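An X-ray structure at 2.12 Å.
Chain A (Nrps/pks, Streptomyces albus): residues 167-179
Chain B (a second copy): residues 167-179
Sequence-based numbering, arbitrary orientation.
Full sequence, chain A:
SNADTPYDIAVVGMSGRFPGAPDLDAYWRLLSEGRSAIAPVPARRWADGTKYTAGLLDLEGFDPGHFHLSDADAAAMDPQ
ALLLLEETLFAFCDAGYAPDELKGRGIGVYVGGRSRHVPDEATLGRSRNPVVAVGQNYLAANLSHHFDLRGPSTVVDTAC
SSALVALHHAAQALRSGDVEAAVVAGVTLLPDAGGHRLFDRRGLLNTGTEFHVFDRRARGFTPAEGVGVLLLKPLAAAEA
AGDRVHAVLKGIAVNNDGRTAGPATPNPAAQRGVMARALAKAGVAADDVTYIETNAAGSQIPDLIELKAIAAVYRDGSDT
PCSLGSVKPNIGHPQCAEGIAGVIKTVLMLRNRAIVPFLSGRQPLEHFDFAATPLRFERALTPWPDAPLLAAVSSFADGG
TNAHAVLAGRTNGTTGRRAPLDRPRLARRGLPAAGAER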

ATOM      1  N   LEU A 167       7.118  -3.911  -3.483  1.00 20.62           N
ATOM      2  CA  LEU A 167       7.573  -5.297  -3.175  1.00 21.25           C
ATOM      3  C   LEU A 167       7.162  -5.817  -1.756  1.00 21.26           C
ATOM      4  O   LEU A 167       6.743  -6.953  -1.571  1.00 21.82           O
ATOM      5  CB  LEU A 167       9.107  -5.388  -3.397  1.00 22.71           C
ATOM      6  CG  LEU A 167       9.691  -6.787  -3.217  1.00 24.01           C
ATOM      7  CD1 LEU A 167       9.106  -7.749  -4.216  1.00 25.19           C
ATOM      8  CD2 LEU A 167      11.203  -6.726  -3.418  1.00 27.49           C
ATOM      9  N   HIS A 168       7.225  -4.935  -0.776  1.00 21.75           N
ATOM     10  CA  HIS A 168       6.809  -5.215   0.569  1.00 22.13           C
ATOM     11  C   HIS A 168       5.288  -5.459   0.618  1.00 21.09           C
ATOM     12  O   HIS A 168       4.851  -6.394   1.289  1.00 21.32           O
ATOM     13  CB  HIS A 168       7.194  -4.031   1.425  1.00 22.86           C
ATOM     14  CG  HIS A 168       6.843  -4.172   2.858  1.00 24.51           C
ATOM     15  ND1 HIS A 168       5.959  -3.327   3.488  1.00 26.81           N
ATOM     16  CD2 HIS A 168       7.198  -5.099   3.779  1.00 26.46           C
ATOM     17  CE1 HIS A 168       5.834  -3.678   4.752  1.00 28.46           C
ATOM     18  NE2 HIS A 168       6.562  -4.764   4.950  1.00 29.10           N
ATOM     19  N   HIS A 169       4.491  -4.637  -0.063  1.00 21.19           N
ATOM     20  CA  HIS A 169       3.012  -4.901  -0.067  1.00 21.62           C
ATOM     21  C   HIS A 169       2.781  -6.257  -0.737  1.00 20.36           C
ATOM     22  O   HIS A 169       2.034  -7.042  -0.256  1.00 21.05           O
ATOM     23  CB  HIS A 169       2.288  -3.849  -0.877  1.00 23.90           C
ATOM     24  CG  HIS A 169       2.260  -2.496  -0.258  1.00 28.38           C
ATOM     25  ND1 HIS A 169       2.118  -2.286   1.097  1.00 37.06           N
ATOM     26  CD2 HIS A 169       2.318  -1.272  -0.817  1.00 31.86           C
ATOM     27  CE1 HIS A 169       2.146  -0.989   1.349  1.00 35.70           C
ATOM     28  NE2 HIS A 169       2.279  -0.354   0.207  1.00 34.71           N
ATOM     29  N   ALA A 170       3.523  -6.581  -1.804  1.00 19.39           N
ATOM     30  CA  ALA A 170       3.321  -7.853  -2.451  1.00 20.29           C
ATOM     31  C   ALA A 170       3.678  -9.016  -1.516  1.00 21.68           C
ATOM     32  O   ALA A 170       2.925 -10.010  -1.411  1.00 22.71           O
ATOM     33  CB  ALA A 170       4.120  -7.955  -3.712  1.00 19.92           C
ATOM     34  N   ALA A 171       4.814  -8.922  -0.861  1.00 20.18           N
ATOM     35  CA  ALA A 171       5.244 -10.001   0.067  1.00 21.18           C
ATOM     36  C   ALA A 171       4.244 -10.198   1.212  1.00 22.37           C
ATOM     37  O   ALA A 171       3.934 -11.327   1.574  1.00 22.93           O
ATOM     38  CB  ALA A 171       6.593  -9.655   0.644  1.00 22.15           C
ATOM     39  N   GLN A 172       3.727  -9.109   1.763  1.00 22.68           N
ATOM     40  CA  GLN A 172       2.697  -9.246   2.813  1.00 26.38           C
ATOM     41  C   GLN A 172       1.479  -9.932   2.255  1.00 26.29           C
ATOM     42  O   GLN A 172       0.898 -10.799   2.897  1.00 25.06           O
ATOM     43  CB  GLN A 172       2.275  -7.908   3.334  1.00 31.96           C
ATOM     44  CG  GLN A 172       3.414  -6.987   3.754  1.00 36.46           C
ATOM     45  CD  GLN A 172       3.485  -6.735   5.217  1.00 44.01           C
ATOM     46  OE1 GLN A 172       2.727  -5.938   5.748  1.00 47.54           O
ATOM     47  NE2 GLN A 172       4.426  -7.399   5.891  1.00 53.82           N
ATOM     48  N   ALA A 173       1.096  -9.586   1.008  1.00 24.24           N
ATOM     49  CA  ALA A 173      -0.076 -10.198   0.449  1.00 23.12           C
ATOM     50  C   ALA A 173       0.135 -11.679   0.208  1.00 24.09           C
ATOM     51  O   ALA A 173      -0.771 -12.525   0.416  1.00 25.12           O
ATOM     52  CB  ALA A 173      -0.499  -9.467  -0.833  1.00 23.21           C
ATOM     53  N   LEU A 174       1.302 -12.033  -0.262  1.00 23.06           N
ATOM     54  CA  LEU A 174       1.583 -13.424  -0.526  1.00 24.89           C
ATOM     55  C   LEU A 174       1.679 -14.230   0.810  1.00 28.32           C
ATOM     56  O   LEU A 174       1.138 -15.303   0.928  1.00 28.07           O
ATOM     57  CB  LEU A 174       2.881 -13.541  -1.299  1.00 25.64           C
ATOM     58  CG  LEU A 174       2.827 -13.168  -2.772  1.00 25.83           C
ATOM     59  CD1 LEU A 174       4.229 -12.903  -3.266  1.00 26.37           C
ATOM     60  CD2 LEU A 174       2.224 -14.282  -3.572  1.00 26.14           C
ATOM     61  N   ARG A 175       2.373 -13.697   1.788  1.00 31.11           N
ATOM     62  CA  ARG A 175       2.531 -14.339   3.117  1.00 35.73           C
ATOM     63  C   ARG A 175       1.156 -14.588   3.800  1.00 36.62           C
ATOM     64  O   ARG A 175       0.946 -15.622   4.369  1.00 34.89           O
ATOM     65  CB  ARG A 175       3.466 -13.450   3.967  1.00 41.42           C
ATOM     66  CG  ARG A 175       3.804 -13.892   5.394  1.00 54.13           C
ATOM     67  CD  ARG A 175       4.271 -12.694   6.286  1.00 63.11           C
ATOM     68  NE  ARG A 175       5.588 -12.111   5.922  1.00 67.01           N
ATOM     69  CZ  ARG A 175       6.790 -12.632   6.240  1.00 63.41           C
ATOM     70  NH1 ARG A 175       6.900 -13.753   6.938  1.00 59.32           N
ATOM     71  NH2 ARG A 175       7.907 -12.033   5.845  1.00 64.80           N
ATOM     72  N   SER A 176       0.210 -13.667   3.663  1.00 34.37           N
ATOM     73  CA  SER A 176      -1.094 -13.805   4.282  1.00 36.92           C
ATOM     74  C   SER A 176      -2.059 -14.647   3.452  1.00 36.21           C
ATOM     75  O   SER A 176      -3.186 -14.894   3.868  1.00 38.38           O
ATOM     76  CB  SER A 176      -1.689 -12.414   4.517  1.00 38.24           C
ATOM     77  OG  SER A 176      -1.996 -11.846   3.257  1.00 44.45           O
ATOM     78  N   GLY A 177      -1.659 -15.097   2.270  1.00 35.58           N
ATOM     79  CA  GLY A 177      -2.582 -15.928   1.448  1.00 33.38           C
ATOM     80  C   GLY A 177      -3.634 -15.082   0.719  1.00 34.56           C
ATOM     81  O   GLY A 177      -4.558 -15.619   0.146  1.00 34.71           O
ATOM     82  N   ASP A 178      -3.477 -13.762   0.690  1.00 32.52           N
ATOM     83  CA  ASP A 178      -4.432 -12.921  -0.042  1.00 33.93           C
ATOM     84  C   ASP A 178      -4.351 -13.005  -1.590  1.00 33.11           C
ATOM     85  O   ASP A 178      -5.336 -12.781  -2.278  1.00 34.84           O
ATOM     86  CB  ASP A 178      -4.321 -11.466   0.433  1.00 34.18           C
ATOM     87  CG  ASP A 178      -4.989 -11.232   1.822  1.00 39.85           C
ATOM     88  OD1 ASP A 178      -5.640 -12.164   2.413  1.00 39.37           O
ATOM     89  OD2 ASP A 178      -4.858 -10.092   2.329  1.00 45.14           O
ATOM     90  N   VAL A 179      -3.177 -13.330  -2.127  1.00 29.88           N
ATOM     91  CA  VAL A 179      -2.974 -13.525  -3.571  1.00 27.11           C
ATOM     92  C   VAL A 179      -2.189 -14.814  -3.768  1.00 27.27           C
ATOM     93  O   VAL A 179      -1.411 -15.214  -2.885  1.00 27.01           O
ATOM     94  CB  VAL A 179      -2.223 -12.346  -4.195  1.00 26.03           C
ATOM     95  CG1 VAL A 179      -3.009 -11.068  -4.022  1.00 27.05           C
ATOM     96  CG2 VAL A 179      -0.838 -12.146  -3.571  1.00 25.72           C
TER
ATOM     97  N   LEU B 167      -6.804   0.359   5.627  1.00 20.62           N
ATOM     98  CA  LEU B 167      -7.052  -0.604   6.737  1.00 21.25           C
ATOM     99  C   LEU B 167      -6.469  -2.038   6.498  1.00 21.26           C
ATOM    100  O   LEU B 167      -5.894  -2.666   7.379  1.00 21.82           O
ATOM    101  CB  LEU B 167      -8.574  -0.648   7.041  1.00 22.71           C
ATOM    102  CG  LEU B 167      -8.957  -1.522   8.232  1.00 24.01           C
ATOM    103  CD1 LEU B 167      -8.333  -1.007   9.503  1.00 25.19           C
ATOM    104  CD2 LEU B 167     -10.476  -1.511   8.390  1.00 27.49           C
ATOM    105  N   HIS B 168      -6.568  -2.504   5.267  1.00 21.75           N
ATOM    106  CA  HIS B 168      -6.016  -3.763   4.851  1.00 22.13           C
ATOM    107  C   HIS B 168      -4.477  -3.721   4.924  1.00 21.09           C
ATOM    108  O   HIS B 168      -3.872  -4.683   5.399  1.00 21.32           O
ATOM    109  CB  HIS B 168      -6.482  -4.023   3.438  1.00 22.86           C
ATOM    110  CG  HIS B 168      -6.006  -5.304   2.863  1.00 24.51           C
ATOM    111  ND1 HIS B 168      -5.192  -5.358   1.755  1.00 26.81           N
ATOM    112  CD2 HIS B 168      -6.166  -6.584   3.274  1.00 26.46           C
ATOM    113  CE1 HIS B 168      -4.926  -6.614   1.462  1.00 28.46           C
ATOM    114  NE2 HIS B 168      -5.490  -7.379   2.382  1.00 29.10           N
ATOM    115  N   HIS B 169      -3.848  -2.644   4.459  1.00 21.19           N
ATOM    116  CA  HIS B 169      -2.352  -2.571   4.577  1.00 21.62           C
ATOM    117  C   HIS B 169      -2.001  -2.572   6.067  1.00 20.36           C
ATOM    118  O   HIS B 169      -1.124  -3.258   6.474  1.00 21.05           O
ATOM    119  CB  HIS B 169      -1.835  -1.284   3.976  1.00 23.90           C
ATOM    120  CG  HIS B 169      -1.933  -1.206   2.493  1.00 28.38           C
ATOM    121  ND1 HIS B 169      -1.715  -2.284   1.662  1.00 37.06           N
ATOM    122  CD2 HIS B 169      -2.191  -0.162   1.682  1.00 31.86           C
ATOM    123  CE1 HIS B 169      -1.889  -1.916   0.404  1.00 35.70           C
ATOM    124  NE2 HIS B 169      -2.191  -0.637   0.391  1.00 34.71           N
ATOM    125  N   ALA B 170      -2.776  -1.877   6.910  1.00 19.39           N
ATOM    126  CA  ALA B 170      -2.463  -1.863   8.316  1.00 20.29           C
ATOM    127  C   ALA B 170      -2.594  -3.264   8.930  1.00 21.68           C
ATOM    128  O   ALA B 170      -1.713  -3.714   9.697  1.00 22.71           O
ATOM    129  CB  ALA B 170      -3.337  -0.904   9.060  1.00 19.92           C
ATOM    130  N   ALA B 171      -3.678  -3.943   8.629  1.00 20.18           N
ATOM    131  CA  ALA B 171      -3.892  -5.309   9.176  1.00 21.18           C
ATOM    132  C   ALA B 171      -2.789  -6.278   8.734  1.00 22.37           C
ATOM    133  O   ALA B 171      -2.309  -7.073   9.534  1.00 22.93           O
ATOM    134  CB  ALA B 171      -5.225  -5.832   8.706  1.00 22.15           C
ATOM    135  N   GLN B 172      -2.375  -6.198   7.478  1.00 22.68           N
ATOM    136  CA  GLN B 172      -1.258  -7.051   7.027  1.00 26.38           C
ATOM    137  C   GLN B 172      -0.009  -6.718   7.796  1.00 26.29           C
ATOM    138  O   GLN B 172       0.728  -7.604   8.213  1.00 25.06           O
ATOM    139  CB  GLN B 172      -0.972  -6.844   5.572  1.00 31.96           C
ATOM    140  CG  GLN B 172      -2.184  -6.939   4.653  1.00 36.46           C
ATOM    141  CD  GLN B 172      -2.173  -8.119   3.751  1.00 44.01           C
ATOM    142  OE1 GLN B 172      -1.485  -8.125   2.742  1.00 47.54           O
ATOM    143  NE2 GLN B 172      -2.966  -9.138   4.092  1.00 53.82           N
ATOM    144  N   ALA B 173       0.229  -5.413   8.047  1.00 24.24           N
ATOM    145  CA  ALA B 173       1.423  -5.050   8.757  1.00 23.12           C
ATOM    146  C   ALA B 173       1.386  -5.543  10.189  1.00 24.09           C
ATOM    147  O   ALA B 173       2.406  -5.996  10.766  1.00 25.12           O
ATOM    148  CB  ALA B 173       1.648  -3.534   8.682  1.00 23.21           C
ATOM    149  N   LEU B 174       0.241  -5.441  10.812  1.00 23.06           N
ATOM    150  CA  LEU B 174       0.122  -5.881  12.181  1.00 24.89           C
ATOM    151  C   LEU B 174       0.235  -7.438  12.272  1.00 28.32           C
ATOM    152  O   LEU B 174       0.917  -7.963  13.119  1.00 28.07           O
ATOM    153  CB  LEU B 174      -1.206  -5.421  12.747  1.00 25.64           C
ATOM    154  CG  LEU B 174      -1.316  -3.948  13.105  1.00 25.83           C
ATOM    155  CD1 LEU B 174      -2.774  -3.572  13.213  1.00 26.37           C
ATOM    156  CD2 LEU B 174      -0.638  -3.676  14.414  1.00 26.14           C
ATOM    157  N   ARG B 175      -0.444  -8.144  11.398  1.00 31.11           N
ATOM    158  CA  ARG B 175      -0.414  -9.628  11.352  1.00 35.73           C
ATOM    159  C   ARG B 175       1.030 -10.165  11.144  1.00 36.62           C
ATOM    160  O   ARG B 175       1.415 -11.112  11.771  1.00 34.89           O
ATOM    161  CB  ARG B 175      -1.387 -10.089  10.244  1.00 41.42           C
ATOM    162  CG  ARG B 175      -1.554 -11.590   9.990  1.00 54.13           C
ATOM    163  CD  ARG B 175      -2.100 -11.888   8.554  1.00 63.11           C
ATOM    164  NE  ARG B 175      -3.506 -11.469   8.314  1.00 67.01           N
ATOM    165  CZ  ARG B 175      -4.602 -12.143   8.717  1.00 63.41           C
ATOM    166  NH1 ARG B 175      -4.512 -13.284   9.385  1.00 59.32           N
ATOM    167  NH2 ARG B 175      -5.814 -11.665   8.462  1.00 64.80           N
ATOM    168  N   SER B 176       1.837  -9.502  10.325  1.00 34.37           N
ATOM    169  CA  SER B 176       3.191  -9.941  10.054  1.00 36.92           C
ATOM    170  C   SER B 176       4.189  -9.473  11.109  1.00 36.21           C
ATOM    171  O   SER B 176       5.368  -9.806  11.044  1.00 38.38           O
ATOM    172  CB  SER B 176       3.619  -9.436   8.674  1.00 38.24           C
ATOM    173  OG  SER B 176       3.751  -8.027   8.742  1.00 44.45           O
ATOM    174  N   GLY B 177       3.759  -8.690  12.090  1.00 35.58           N
ATOM    175  CA  GLY B 177       4.715  -8.228  13.135  1.00 33.38           C
ATOM    176  C   GLY B 177       5.590  -7.064  12.651  1.00 34.56           C
ATOM    177  O   GLY B 177       6.528  -6.686  13.320  1.00 34.71           O
ATOM    178  N   ASP B 178       5.263  -6.454  11.516  1.00 32.52           N
ATOM    179  CA  ASP B 178       6.042  -5.303  11.044  1.00 33.93           C
ATOM    180  C   ASP B 178       5.852  -3.990  11.851  1.00 33.11           C
ATOM    181  O   ASP B 178       6.744  -3.155  11.899  1.00 34.84           O
ATOM    182  CB  ASP B 178       5.781  -5.070   9.550  1.00 34.18           C
ATOM    183  CG  ASP B 178       6.520  -6.099   8.641  1.00 39.85           C
ATOM    184  OD1 ASP B 178       7.329  -6.961   9.134  1.00 39.37           O
ATOM    185  OD2 ASP B 178       6.283  -6.040   7.411  1.00 45.14           O
ATOM    186  N   VAL B 179       4.692  -3.817  12.479  1.00 29.88           N
ATOM    187  CA  VAL B 179       4.404  -2.662  13.343  1.00 27.11           C
ATOM    188  C   VAL B 179       3.778  -3.179  14.631  1.00 27.27           C
ATOM    189  O   VAL B 179       3.129  -4.240  14.629  1.00 27.01           O
ATOM    190  CB  VAL B 179       3.461  -1.670  12.657  1.00 26.03           C
ATOM    191  CG1 VAL B 179       4.087  -1.136  11.390  1.00 27.05           C
ATOM    192  CG2 VAL B 179       2.114  -2.306  12.296  1.00 25.72           C
TER
HETATM  193  O   HOH W   1      -0.464  -6.282   0.857  1.00 32.98           O
HETATM  194  O   HOH W   2       0.369  -4.181   2.524  0.50 39.21           O
HETATM  195  O   HOH W   3       1.334  -3.568   5.089  1.00 32.98           O

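Each stretch is the last part of a helix, residues 167-175, followed by a short turn, and an exact two-fold axis relates the copies, so every contact off the axis occurs twice. The helix axes approach to 9.9 Å with their N-to-C directions at 69°. Backbones come nearest at Gln172(A) and Gln172(B), whose CA atoms lie 6.2 Å apart. After the helix, Gly177(A) adopts phi/psi of 79/12 in a Schellman motif: its N bonds to Leu174(A) O (3.1 Å), and Asp178(A) N to Ala173(A) O (3.0 Å). A CB at these angles would jam against the preceding carbonyl O, which accounts for glycine. The turn leaves the CA-to-CB bond of Asp178(A) pointing toward chain B.

There Asp178(A) OD2 accepts a nearly linear hydrogen bond from His168(B) NE2 (2.8 Å, 164°), meeting the imidazole at its edge. Gln172(B) NE2 donates to Ser176(A) OG (3.0 Å), although the 139° angle is more bent. At the axis, the His169(A) and His169(B) rings stack face to face, centroids 4.3 Å apart and planes at 17°; water 2 bridges them, 2.9 Å from ND1 of His169(A) and ND1 of His169(B). Water 1 donates to His169(A) O and Gln172(B) OE1, both at 2.8 Å, linking backbone to side chain across the contact.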